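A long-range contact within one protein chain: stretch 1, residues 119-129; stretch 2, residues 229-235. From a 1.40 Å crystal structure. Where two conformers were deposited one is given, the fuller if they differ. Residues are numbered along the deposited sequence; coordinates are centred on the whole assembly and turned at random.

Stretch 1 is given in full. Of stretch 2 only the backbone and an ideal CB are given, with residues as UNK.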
ATOM      1  N   ASP A 119       0.348  12.508 -13.402  1.00 28.81           N
ATOM      2  CA  ASP A 119       1.478  12.330 -12.446  1.00 28.49           C
ATOM      3  C   ASP A 119       1.519  10.888 -11.932  1.00 27.42           C
ATOM      4  O   ASP A 119       2.605  10.261 -11.893  1.00 25.08           O
ATOM      5  CB  ASP A 119       1.358  13.299 -11.269  1.00 27.91           C
ATOM      6  CG  ASP A 119       1.546  14.766 -11.640  1.00 35.17           C
ATOM      7  OD1 ASP A 119       2.099  15.043 -12.746  1.00 33.86           O
ATOM      8  OD2 ASP A 119       1.113  15.621 -10.839  1.00 32.78           O
ATOM      9  N   PHE A 120       0.358  10.365 -11.549  1.00 25.58           N
ATOM     10  CA  PHE A 120       0.275   8.980 -11.039  1.00 26.88           C
ATOM     11  C   PHE A 120       0.757   7.983 -12.091  1.00 26.78           C
ATOM     12  O   PHE A 120       1.582   7.104 -11.775  1.00 25.11           O
ATOM     13  CB  PHE A 120      -1.148   8.667 -10.586  1.00 26.68           C
ATOM     14  CG  PHE A 120      -1.331   7.240 -10.149  1.00 25.36           C
ATOM     15  CD1 PHE A 120      -1.038   6.851  -8.848  1.00 28.42           C
ATOM     16  CD2 PHE A 120      -1.803   6.287 -11.048  1.00 31.25           C
ATOM     17  CE1 PHE A 120      -1.198   5.530  -8.463  1.00 27.72           C
ATOM     18  CE2 PHE A 120      -1.947   4.967 -10.656  1.00 29.48           C
ATOM     19  CZ  PHE A 120      -1.678   4.587  -9.362  1.00 27.30           C
ATOM     20  N   TRP A 121       0.210   8.045 -13.313  1.00 25.28           N
ATOM     21  CA  TRP A 121       0.612   7.057 -14.327  1.00 26.75           C
ATOM     22  C   TRP A 121       2.063   7.247 -14.735  1.00 24.29           C
ATOM     23  O   TRP A 121       2.714   6.233 -15.033  1.00 27.55           O
ATOM     24  CB  TRP A 121      -0.359   7.081 -15.508  1.00 29.94           C
ATOM     25  CG  TRP A 121      -1.656   6.432 -15.149  1.00 28.83           C
ATOM     26  CD1 TRP A 121      -2.882   7.023 -15.061  1.00 30.08           C
ATOM     27  CD2 TRP A 121      -1.841   5.050 -14.818  1.00 28.62           C
ATOM     28  NE1 TRP A 121      -3.832   6.095 -14.710  1.00 29.73           N
ATOM     29  CE2 TRP A 121      -3.222   4.877 -14.557  1.00 30.27           C
ATOM     30  CE3 TRP A 121      -0.979   3.948 -14.725  1.00 31.03           C
ATOM     31  CZ2 TRP A 121      -3.747   3.635 -14.200  1.00 30.80           C
ATOM     32  CZ3 TRP A 121      -1.503   2.721 -14.372  1.00 31.74           C
ATOM     33  CH2 TRP A 121      -2.867   2.578 -14.100  1.00 32.27           C
ATOM     34  N   GLU A 122       2.552   8.496 -14.737  1.00 28.90           N
ATOM     35  CA  GLU A 122       3.977   8.743 -15.042  1.00 31.10           C
ATOM     36  C   GLU A 122       4.819   8.048 -13.967  1.00 26.99           C
ATOM     37  O   GLU A 122       5.818   7.401 -14.322  1.00 26.16           O
ATOM     38  CB  GLU A 122       4.251  10.234 -15.080  1.00 31.08           C
ATOM     39  CG  GLU A 122       5.669  10.543 -15.482  1.00 33.89           C
ATOM     40  CD  GLU A 122       5.994  10.366 -16.949  1.00 38.62           C
ATOM     41  OE1 GLU A 122       5.097  10.530 -17.761  1.00 45.80           O
ATOM     42  OE2 GLU A 122       7.178  10.128 -17.276  1.00 47.25           O
ATOM     43  N   MET A 123       4.398   8.137 -12.709  1.00 24.19           N
ATOM     44  CA  MET A 123       5.117   7.444 -11.606  1.00 24.34           C
ATOM     45  C   MET A 123       5.094   5.925 -11.846  1.00 21.98           C
ATOM     46  O   MET A 123       6.115   5.250 -11.690  1.00 22.95           O
ATOM     47  CB  MET A 123       4.471   7.771 -10.259  1.00 22.76           C
ATOM     48  CG  MET A 123       5.122   7.039  -9.115  1.00 22.77           C
ATOM     49  SD  MET A 123       4.426   7.502  -7.502  0.96 21.41           S
ATOM     50  CE  MET A 123       2.785   6.762  -7.623  1.00 27.48           C
ATOM     51  N   VAL A 124       3.935   5.373 -12.225  1.00 25.42           N
ATOM     52  CA  VAL A 124       3.811   3.908 -12.478  1.00 25.95           C
ATOM     53  C   VAL A 124       4.825   3.495 -13.548  1.00 23.53           C
ATOM     54  O   VAL A 124       5.504   2.467 -13.379  1.00 27.28           O
ATOM     55  CB  VAL A 124       2.378   3.553 -12.912  1.00 27.15           C
ATOM     56  CG1 VAL A 124       2.295   2.127 -13.412  1.00 31.89           C
ATOM     57  CG2 VAL A 124       1.385   3.808 -11.798  1.00 31.51           C
ATOM     58  N   ILE A 125       4.890   4.248 -14.640  1.00 28.74           N
ATOM     59  CA  ILE A 125       5.819   3.895 -15.748  1.00 27.05           C
ATOM     60  C   ILE A 125       7.263   4.070 -15.278  1.00 24.82           C
ATOM     61  O   ILE A 125       8.069   3.140 -15.475  1.00 28.68           O
ATOM     62  CB  ILE A 125       5.505   4.738 -16.991  1.00 30.46           C
ATOM     63  CG1 ILE A 125       4.098   4.418 -17.503  1.00 35.78           C
ATOM     64  CG2 ILE A 125       6.572   4.528 -18.056  1.00 33.54           C
ATOM     65  CD1 ILE A 125       3.634   5.348 -18.610  1.00 37.75           C
ATOM     66  N   GLN A 126       7.589   5.220 -14.682  1.00 27.27           N
ATOM     67  CA  GLN A 126       8.994   5.528 -14.315  1.00 24.01           C
ATOM     68  C   GLN A 126       9.513   4.527 -13.283  1.00 23.87           C
ATOM     69  O   GLN A 126      10.689   4.160 -13.364  1.00 26.66           O
ATOM     70  CB  GLN A 126       9.086   6.951 -13.777  1.00 26.09           C
ATOM     71  CG  GLN A 126       8.921   8.027 -14.850  1.00 28.50           C
ATOM     72  CD  GLN A 126       9.235   9.408 -14.330  1.00 27.16           C
ATOM     73  OE1 GLN A 126       9.626   9.572 -13.169  1.00 27.55           O
ATOM     74  NE2 GLN A 126       9.061  10.401 -15.190  1.00 30.62           N
ATOM     75  N   GLN A 127       8.660   4.081 -12.362  1.00 23.78           N
ATOM     76  CA  GLN A 127       9.059   3.132 -11.290  1.00 24.11           C
ATOM     77  C   GLN A 127       8.775   1.681 -11.708  1.00 24.73           C
ATOM     78  O   GLN A 127       9.085   0.775 -10.943  1.00 25.83           O
ATOM     79  CB  GLN A 127       8.315   3.495 -10.013  1.00 23.52           C
ATOM     80  CG  GLN A 127       8.630   4.889  -9.470  1.00 22.58           C
ATOM     81  CD  GLN A 127      10.097   5.093  -9.204  1.00 21.23           C
ATOM     82  OE1 GLN A 127      10.800   4.150  -8.842  1.00 25.28           O
ATOM     83  NE2 GLN A 127      10.554   6.331  -9.397  1.00 23.37           N
ATOM     84  N   HIS A 128       8.228   1.469 -12.903  1.00 25.39           N
ATOM     85  CA  HIS A 128       7.839   0.126 -13.449  1.00 28.61           C
ATOM     86  C   HIS A 128       7.122  -0.712 -12.378  1.00 27.46           C
ATOM     87  O   HIS A 128       7.501  -1.876 -12.123  1.00 27.06           O
ATOM     88  CB  HIS A 128       9.038  -0.593 -14.087  1.00 30.38           C
ATOM     89  CG  HIS A 128      10.246  -0.749 -13.231  1.00 28.30           C
ATOM     90  ND1 HIS A 128      10.356  -1.755 -12.300  1.00 30.81           N
ATOM     91  CD2 HIS A 128      11.366  -0.001 -13.111  1.00 29.49           C
ATOM     92  CE1 HIS A 128      11.500  -1.626 -11.641  1.00 33.77           C
ATOM     93  NE2 HIS A 128      12.147  -0.579 -12.142  1.00 33.63           N
ATOM     94  N   CYS A 129       6.087  -0.133 -11.779  1.00 25.83           N
ATOM     95  CA  CYS A 129       5.312  -0.807 -10.706  1.00 26.44           C
ATOM     96  C   CYS A 129       4.461  -1.902 -11.323  1.00 28.61           C
ATOM     97  O   CYS A 129       3.677  -1.596 -12.195  1.00 28.53           O
ATOM     98  CB  CYS A 129       4.398   0.172  -9.988  1.00 24.94           C
ATOM     99  SG  CYS A 129       5.323   1.509  -9.188  0.89 24.78           S
ATOM    100  N   UNK A 229      11.732  -7.900  -7.132  1.00 32.56           N
ATOM    101  CA  UNK A 229      12.658  -7.241  -8.086  1.00 35.73           C
ATOM    102  C   UNK A 229      11.910  -6.662  -9.296  1.00 29.55           C
ATOM    103  O   UNK A 229      12.531  -5.912 -10.048  1.00 37.69           O
ATOM    104  CB  UNK A 229      13.717  -8.235  -8.567  1.00 35.73           C
ATOM    105  N   UNK A 230      10.632  -6.987  -9.486  1.00 30.81           N
ATOM    106  CA  UNK A 230       9.874  -6.440 -10.653  1.00 29.91           C
ATOM    107  C   UNK A 230       9.600  -4.952 -10.437  1.00 29.69           C
ATOM    108  O   UNK A 230       9.426  -4.224 -11.424  1.00 32.93           O
ATOM    109  CB  UNK A 230       8.556  -7.190 -10.856  1.00 29.91           C
ATOM    110  N   UNK A 231       9.509  -4.531  -9.182  1.00 29.25           N
ATOM    111  CA  UNK A 231       9.323  -3.106  -8.878  1.00 29.41           C
ATOM    112  C   UNK A 231       8.445  -2.924  -7.655  1.00 26.12           C
ATOM    113  O   UNK A 231       7.922  -3.888  -7.101  1.00 25.55           O
ATOM    114  CB  UNK A 231       8.710  -2.374 -10.073  1.00 29.41           C
ATOM    115  N   UNK A 232       8.317  -1.678  -7.163  1.00 24.04           N
ATOM    116  CA  UNK A 232       7.488  -1.400  -6.004  1.00 21.67           C
ATOM    117  C   UNK A 232       6.011  -1.726  -6.270  1.00 21.57           C
ATOM    118  O   UNK A 232       5.526  -1.535  -7.355  1.00 25.84           O
ATOM    119  CB  UNK A 232       7.639   0.067  -5.597  1.00 21.67           C
ATOM    120  N   UNK A 233       5.341  -2.203  -5.232  0.50 21.56           N
ATOM    121  CA  UNK A 233       3.863  -2.382  -5.232  0.50 20.69           C
ATOM    122  C   UNK A 233       3.230  -1.072  -4.799  0.50 18.75           C
ATOM    123  O   UNK A 233       3.503  -0.609  -3.690  0.50 19.54           O
ATOM    124  CB  UNK A 233       3.428  -3.521  -4.308  0.50 20.69           C
ATOM    125  N   UNK A 234       2.426  -0.480  -5.662  1.00 20.03           N
ATOM    126  CA  UNK A 234       1.638   0.700  -5.278  1.00 18.89           C
ATOM    127  C   UNK A 234       0.522   0.266  -4.355  1.00 20.14           C
ATOM    128  O   UNK A 234      -0.195  -0.664  -4.694  1.00 21.73           O
ATOM    129  CB  UNK A 234       1.072   1.418  -6.504  1.00 18.89           C
ATOM    130  N   UNK A 235       0.362   0.934  -3.240  1.00 18.69           N
ATOM    131  CA  UNK A 235      -0.778   0.725  -2.320  1.00 17.54           C
ATOM    132  C   UNK A 235      -1.402   2.062  -2.045  1.00 17.83           C
ATOM    133  O   UNK A 235      -0.667   3.011  -1.688  1.00 19.09           O
ATOM    134  CB  UNK A 235      -0.349   0.052  -1.015  1.00 17.54           C
TER

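The backbone of stretch 2 passes the C-terminal end of the helix in stretch 1, coming closest where the CA atoms of Cys-129 and residue 231 lie 5.0 Å apart, and then runs on as a strand nearly antiparallel to the helix.

At position 229 CA-to-CB points away from stretch 1, and the ideal CB has no atom of that stretch within 5.5 Å. Nothing here selects a side chain, and small or polar types would serve as well as others. The residue is Ser-229, with chi1 in the p well.

Position 230 matters first through its backbone. His-128 has left the helix with positive phi, in a Schellman motif, and its ring reaches toward the carbonyl of 230. ND1 of His-128 donates a hydrogen bond to O of residue 230 at 2.8 Å, with the oxygen near the plane of the ring, where the N-H bond lies. A main-chain acceptor makes no demand on the side chain, whose CB points sideways into space that stretch 1 leaves open, so many types would fit. The deposited residue is Leu-230; its side chain stays 5.6 Å or more from stretch 1, and its chi1 of -107° lies between wells.

Position 231 is far stricter. An ideal CB would point toward stretch 1 and sit 2.4 Å from O of His-128, a clash, and 3.3 Å from O of Gln-127, which is tight. The phi/psi pair of 145/172 would also jam it against the carbonyl oxygen of 230. Either argument leads to glycine, and Gly-231 it is. With no side chain in the way, its CA comes within 3.8 Å of CE1 of His-128.

At 232 phi is -63° and psi 145°, values that suit proline but also many other residues. CB points sideways, 4.5 Å from SG of Cys-129, so a compact apolar side chain would be at home. Pro-232 fills the place: its CD lies 3.5 Å from O of Gln-127 and 4.4 Å from SG of Cys-129. Its carbonyl O receives a CA-H...O contact from CA of Cys-129 at 3.4 Å, but has no hydrogen-bonding partner in the model.

The strand begins at 233, where CB turns away from stretch 1, leaving the choice to surroundings elsewhere in the structure; the residue is Ile-233.

At 234 CB points toward stretch 1, with CB of Cys-129 at 5.0 Å and CZ of Phe-120 at 5.1 Å. Those gaps leave room for an apolar side chain of some length, and Met-123 and Val-124 add to the apolar lining. Leucine, isoleucine or methionine could be considered. Ile-234, with chi1 m and chi2 t, sends CD1 to 3.5 Å from CG2 of Val-124, 3.6 Å from SG of Cys-129 and 4.3 Å from CE of Met-123, while its CG2 meets the edge of the Phe-120 ring, 4.1 Å from CE1. It has the largest covered area in stretch 2.

Position 235 is out of reach of stretch 1, which offers no guidance; Val-235 continues the strand.

Stretch 2, residues 229-235: SLGPIIV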
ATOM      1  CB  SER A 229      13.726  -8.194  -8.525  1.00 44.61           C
ATOM      2  OG  SER A 229      13.164  -9.287  -9.229  1.00 43.90           O
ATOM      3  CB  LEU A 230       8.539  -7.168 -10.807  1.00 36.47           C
ATOM      4  CG  LEU A 230       8.392  -8.148 -11.954  1.00 51.54           C
ATOM      5  CD1 LEU A 230       9.441  -9.242 -11.864  1.00 63.44           C
ATOM      6  CD2 LEU A 230       6.977  -8.706 -11.902  1.00 44.64           C
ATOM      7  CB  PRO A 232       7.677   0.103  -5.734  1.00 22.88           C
ATOM      8  CG  PRO A 232       8.894   0.498  -6.537  1.00 26.65           C
ATOM      9  CD  PRO A 232       8.926  -0.464  -7.718  1.00 24.62           C
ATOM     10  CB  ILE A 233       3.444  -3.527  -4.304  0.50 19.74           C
ATOM     11  CG1 ILE A 233       3.977  -4.858  -4.823  0.50 20.72           C
ATOM     12  CG2 ILE A 233       1.941  -3.531  -4.087  0.50 20.35           C
ATOM     13  CD1 ILE A 233       3.820  -5.979  -3.853  0.50 22.14           C
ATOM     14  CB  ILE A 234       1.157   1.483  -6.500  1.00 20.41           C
ATOM     15  CG1 ILE A 234       2.336   2.141  -7.211  1.00 26.63           C
ATOM     16  CG2 ILE A 234       0.128   2.504  -6.092  1.00 23.66           C
ATOM     17  CD1 ILE A 234       1.987   2.696  -8.583  1.00 27.09           C
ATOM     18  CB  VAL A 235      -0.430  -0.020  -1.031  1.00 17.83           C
ATOM     19  CG1 VAL A 235      -1.673  -0.325  -0.227  1.00 19.58           C
ATOM     20  CG2 VAL A 235       0.386  -1.269  -1.275  1.00 20.22           C
TER
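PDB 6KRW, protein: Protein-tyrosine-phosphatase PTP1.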